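Local coordinates for Lin0012 protein (Listeria innocua, PDB 3K17) that probably phosphorylates phosphomevalonate at the expense of ATP, as a GHMP-family kinase of the mevalonate route to isopentenyl diphosphate, at the interface of chains A and B and the interface of chains B and C. Sequence-based numbering; all coordinates share one arbitrary frame. Chains: chain A/B/C, Lin0012 protein.

Contact 1: the interface of chains A and B. Residues chain A 67, 80, 83-84, 154; chain B 185-186, 188-189.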
# COMPACT_ATOMS: atom_id res chain seq x y z
N GLU A 67 25.44 -5.79 -1.16
CA GLU A 67 24.32 -6.72 -1.10
C GLU A 67 23.64 -6.93 -2.44
O GLU A 67 23.52 -6.00 -3.25
CB GLU A 67 23.30 -6.22 -0.08
CG GLU A 67 22.02 -7.04 -0.00
CD GLU A 67 21.05 -6.48 1.01
OE1 GLU A 67 20.99 -5.25 1.15
OE2 GLU A 67 20.33 -7.27 1.66
N GLU A 80 20.66 -15.17 -1.74
CA GLU A 80 20.92 -15.38 -0.32
C GLU A 80 22.29 -16.02 -0.10
O GLU A 80 23.01 -15.65 0.82
CB GLU A 80 19.83 -16.27 0.29
CG GLU A 80 19.97 -16.49 1.78
CD GLU A 80 19.53 -15.29 2.61
OE1 GLU A 80 19.00 -14.33 2.02
OE2 GLU A 80 19.69 -15.33 3.84
N ASN A 83 24.85 -13.40 -0.59
CA ASN A 83 24.86 -12.46 0.53
C ASN A 83 25.55 -13.04 1.77
O ASN A 83 26.37 -12.38 2.41
CB ASN A 83 23.43 -12.02 0.85
CG ASN A 83 22.84 -11.11 -0.23
OD1 ASN A 83 21.62 -11.10 -0.49
ND2 ASN A 83 23.71 -10.33 -0.87
N ILE A 84 25.22 -14.28 2.11
CA ILE A 84 25.83 -14.89 3.27
C ILE A 84 27.32 -15.15 3.02
O ILE A 84 28.14 -15.00 3.92
CB ILE A 84 25.13 -16.21 3.65
CG1 ILE A 84 25.59 -16.66 5.04
CG2 ILE A 84 25.43 -17.28 2.62
CD1 ILE A 84 24.87 -17.91 5.54
N VAL A 154 16.72 -20.36 5.77
CA VAL A 154 15.92 -19.15 5.92
C VAL A 154 15.12 -18.84 4.65
O VAL A 154 14.07 -18.21 4.71
CB VAL A 154 16.76 -17.92 6.35
CG1 VAL A 154 17.45 -18.21 7.69
CG2 VAL A 154 17.78 -17.57 5.28
N HIS B 185 15.25 -13.46 5.76
CA HIS B 185 16.40 -13.66 4.89
C HIS B 185 17.63 -12.97 5.47
O HIS B 185 18.72 -13.53 5.50
CB HIS B 185 16.13 -13.09 3.49
CG HIS B 185 15.07 -13.83 2.73
ND1 HIS B 185 14.55 -13.37 1.54
CD2 HIS B 185 14.44 -15.00 2.99
CE1 HIS B 185 13.64 -14.21 1.10
NE2 HIS B 185 13.55 -15.21 1.97
N ARG B 186 17.43 -11.74 5.94
CA ARG B 186 18.54 -10.96 6.48
C ARG B 186 19.08 -11.42 7.84
O ARG B 186 20.19 -11.06 8.23
CB ARG B 186 18.15 -9.48 6.48
CG ARG B 186 18.13 -8.94 5.06
CD ARG B 186 17.49 -7.56 4.90
NE ARG B 186 17.58 -7.15 3.50
CZ ARG B 186 16.97 -7.75 2.49
NH1 ARG B 186 16.19 -8.81 2.71
NH2 ARG B 186 17.17 -7.34 1.25
N ALA B 188 20.23 -14.14 8.45
CA ALA B 188 21.41 -14.94 8.19
C ALA B 188 22.68 -14.18 7.80
O ALA B 188 23.78 -14.72 7.91
CB ALA B 188 21.10 -15.97 7.12
N TYR B 189 22.54 -12.93 7.35
CA TYR B 189 23.72 -12.20 6.92
C TYR B 189 23.86 -10.75 7.34
O TYR B 189 24.81 -10.09 6.93
CB TYR B 189 23.85 -12.31 5.39
CG TYR B 189 22.79 -11.57 4.58
CD1 TYR B 189 23.01 -10.27 4.14
CD2 TYR B 189 21.60 -12.20 4.23
CE1 TYR B 189 22.06 -9.60 3.35
CE2 TYR B 189 20.65 -11.55 3.44
CZ TYR B 189 20.89 -10.25 3.00
OH TYR B 189 19.96 -9.61 2.21
O HOH W 1 18.75 -4.58 2.38
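B:Tyr189 lays its ring against A:Asn83 of helix 76-91. The patch belongs to a two-fold interface between two copies of a GHMP kinase. Its twin has the chains exchanged. The interface may or may not persist as a dimer in solution. The CB of A:Asn83 sits over the middle of the tyrosine face, 3.5 Å from the ring centroid, as a CH-pi contact. The asparagine amide is turned 28° from the ring plane, so it lies partly along the ring rather than standing on it. B:Tyr189 places CG between its backbone N and carbonyl carbon (chi1 69°), which lays the ring against A:Asn83 CB. The backbone of A:Ile84 meets the root of this side chain, CA to B:Tyr189 CB at 3.9 Å.

Two glutamates reach the ring at its edge. A:Glu67 has an extended chain and crosses the tyrosine at about a right angle, with its carboxylate 75° from the ring plane. The phenol OH of B:Tyr189 donates a hydrogen bond to A:Glu67 OE2, on the anti lone pair. It is modelled very short, at 2.4 Å. The same oxygen makes a salt bridge to B:Arg186 NH2 at 3.2 Å, but the N-H points elsewhere. The tyrosine OH lies over one face of the guanidinium. The other carboxylate oxygen, A:Glu67 OE1, is 2.6 Å from water 1, and B:Arg186 NE is 3.0 Å from that water, at the guanidinium edge. The nearby arginine would probably favour the charged form of the A:Glu67 carboxylate.

A:Glu80 is bent at chi2, which turns its carboxylate towards chain B. OE2 of A:Glu80 lies 2.6 Å from the backbone O of B:His185. Two acceptors would clash there unless the acid carries a proton, which is not seen. A:Val154 O meets the edge of the B:His185 ring, at CD2.

Contact 2: the interface of chains B and C. Residues chain B 142, 200, 203-204; chain C 57-59, 75.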
# COMPACT_ATOMS: atom_id res chain seq x y z
N LEU B 142 10.81 2.38 18.82
CA LEU B 142 10.84 1.55 17.63
C LEU B 142 11.94 0.49 17.69
O LEU B 142 11.73 -0.66 17.31
CB LEU B 142 11.02 2.42 16.39
CG LEU B 142 11.11 1.67 15.05
CD1 LEU B 142 9.90 0.77 14.88
CD2 LEU B 142 11.20 2.67 13.90
N TRP B 200 12.56 -0.60 8.22
CA TRP B 200 11.93 -1.87 7.86
C TRP B 200 10.79 -1.58 6.89
O TRP B 200 9.94 -0.72 7.15
CB TRP B 200 11.39 -2.56 9.12
CG TRP B 200 12.47 -3.16 10.00
CD1 TRP B 200 13.78 -2.78 10.06
CD2 TRP B 200 12.30 -4.20 10.97
NE1 TRP B 200 14.44 -3.54 11.01
CE2 TRP B 200 13.55 -4.41 11.58
CE3 TRP B 200 11.20 -4.98 11.37
CZ2 TRP B 200 13.74 -5.37 12.58
CZ3 TRP B 200 11.39 -5.93 12.37
CH2 TRP B 200 12.66 -6.11 12.97
N LEU B 203 6.33 -2.20 7.43
CA LEU B 203 5.96 -2.08 8.82
C LEU B 203 5.31 -0.74 9.12
O LEU B 203 5.68 0.29 8.56
CB LEU B 203 7.19 -2.24 9.72
CG LEU B 203 6.99 -1.82 11.18
CD1 LEU B 203 6.08 -2.81 11.88
CD2 LEU B 203 8.35 -1.75 11.87
N GLN B 204 4.33 -0.75 10.01
CA GLN B 204 3.69 0.48 10.44
C GLN B 204 2.91 0.22 11.70
O GLN B 204 2.27 -0.83 11.84
CB GLN B 204 2.78 1.06 9.35
CG GLN B 204 2.37 2.51 9.64
CD GLN B 204 3.54 3.35 10.14
OE1 GLN B 204 3.90 3.31 11.32
NE2 GLN B 204 4.15 4.11 9.23
N GLU C 57 4.41 5.36 14.19
CA GLU C 57 5.64 5.00 14.88
C GLU C 57 6.79 4.49 14.02
O GLU C 57 7.89 4.27 14.52
CB GLU C 57 5.32 3.99 15.98
CG GLU C 57 4.38 4.57 17.03
CD GLU C 57 5.01 5.73 17.78
OE1 GLU C 57 4.26 6.58 18.32
OE2 GLU C 57 6.26 5.80 17.85
N ASN C 58 6.53 4.30 12.73
CA ASN C 58 7.56 3.85 11.80
C ASN C 58 7.59 4.88 10.69
O ASN C 58 6.56 5.23 10.12
CB ASN C 58 7.20 2.48 11.22
CG ASN C 58 8.39 1.81 10.53
OD1 ASN C 58 8.25 1.19 9.47
ND2 ASN C 58 9.56 1.92 11.14
N PRO C 59 8.78 5.39 10.35
CA PRO C 59 8.88 6.38 9.29
C PRO C 59 8.86 5.68 7.94
O PRO C 59 8.87 4.45 7.88
CB PRO C 59 10.24 7.02 9.56
CG PRO C 59 11.05 5.81 9.95
CD PRO C 59 10.12 5.08 10.90
N TRP C 75 0.35 10.66 4.08
CA TRP C 75 1.67 11.09 3.62
C TRP C 75 1.61 12.08 2.46
O TRP C 75 2.60 12.72 2.14
CB TRP C 75 2.49 9.89 3.13
CG TRP C 75 2.78 8.84 4.15
CD1 TRP C 75 2.20 7.61 4.25
CD2 TRP C 75 3.71 8.94 5.23
NE1 TRP C 75 2.72 6.93 5.32
CE2 TRP C 75 3.64 7.72 5.94
CE3 TRP C 75 4.59 9.93 5.67
CZ2 TRP C 75 4.43 7.47 7.07
CZ3 TRP C 75 5.38 9.68 6.79
CH2 TRP C 75 5.29 8.46 7.48
O HOH W 2 11.93 0.95 10.57
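C:Asn58, in a loop of one GHMP kinase copy, puts its side chain between B:Leu142 and B:Leu203 of another, while B:Gln204 holds its backbone. The tight part is this pairing with B:Gln204. OE1 of the glutamine accepts from C:Asn58 N at 3.1 Å, in the carbonyl plane and on a lone pair. NE2 of B:Gln204 donates to C:Asn58 O at 2.8 Å, and that bond is fairly straight (163° at H). Both ends of one side-chain amide thus grip one residue's backbone, which should fix the rotation of that amide. B:Gln204 is bent at chi2 (43°), and this curls the amide round to face the loop.

The asparagine side chain crosses B:Leu203 at about a right angle, and its CG lies 3.8 Å from B:Leu203 CD2. On another flank, B:Leu142 CD2 packs against C:Asn58 ND2 at 3.3 Å. C:Asn58 OD1 is built 2.9 Å from B:Leu203 O and 3.4 Å from B:Trp200 O. Acceptors so close would clash, so the amide O and N may be interchanged.

The looser part has a water bridge and slight contacts. Water 2 lies 2.6 Å from the atom built as C:Asn58 ND2, and it also meets the backbone N of B:Trp200. C:Pro59 and C:Trp75 lose little surface to chain B.

The whole B-C interface is not an exact two-fold, and it may be a crystal contact. In chain B the site spans the start of helix 141-156 and the run into strand 204-208. In chain C the main part, residues 57-59, lies in the loop after strand 50-52, and C:Trp75 comes from the 3-10 helix 73-75.

The C-alpha centres of contact 1 and contact 2 lie about 23 Å apart. No residue number is common to both. Some elements recur, however. Helix 141-156 gives a residue near its end to contact 1, from chain A, and one near its start to contact 2, from chain B. Within each chain the 3-10 helix 73-75, used by chain C in contact 2, leads into helix 76-91, used by chain A in contact 1. Chain B links the patches and can touch chains A and C at once. The two-fold symmetry of contact 1 would suit a dimer, but the structure alone shows neither contact to be biological.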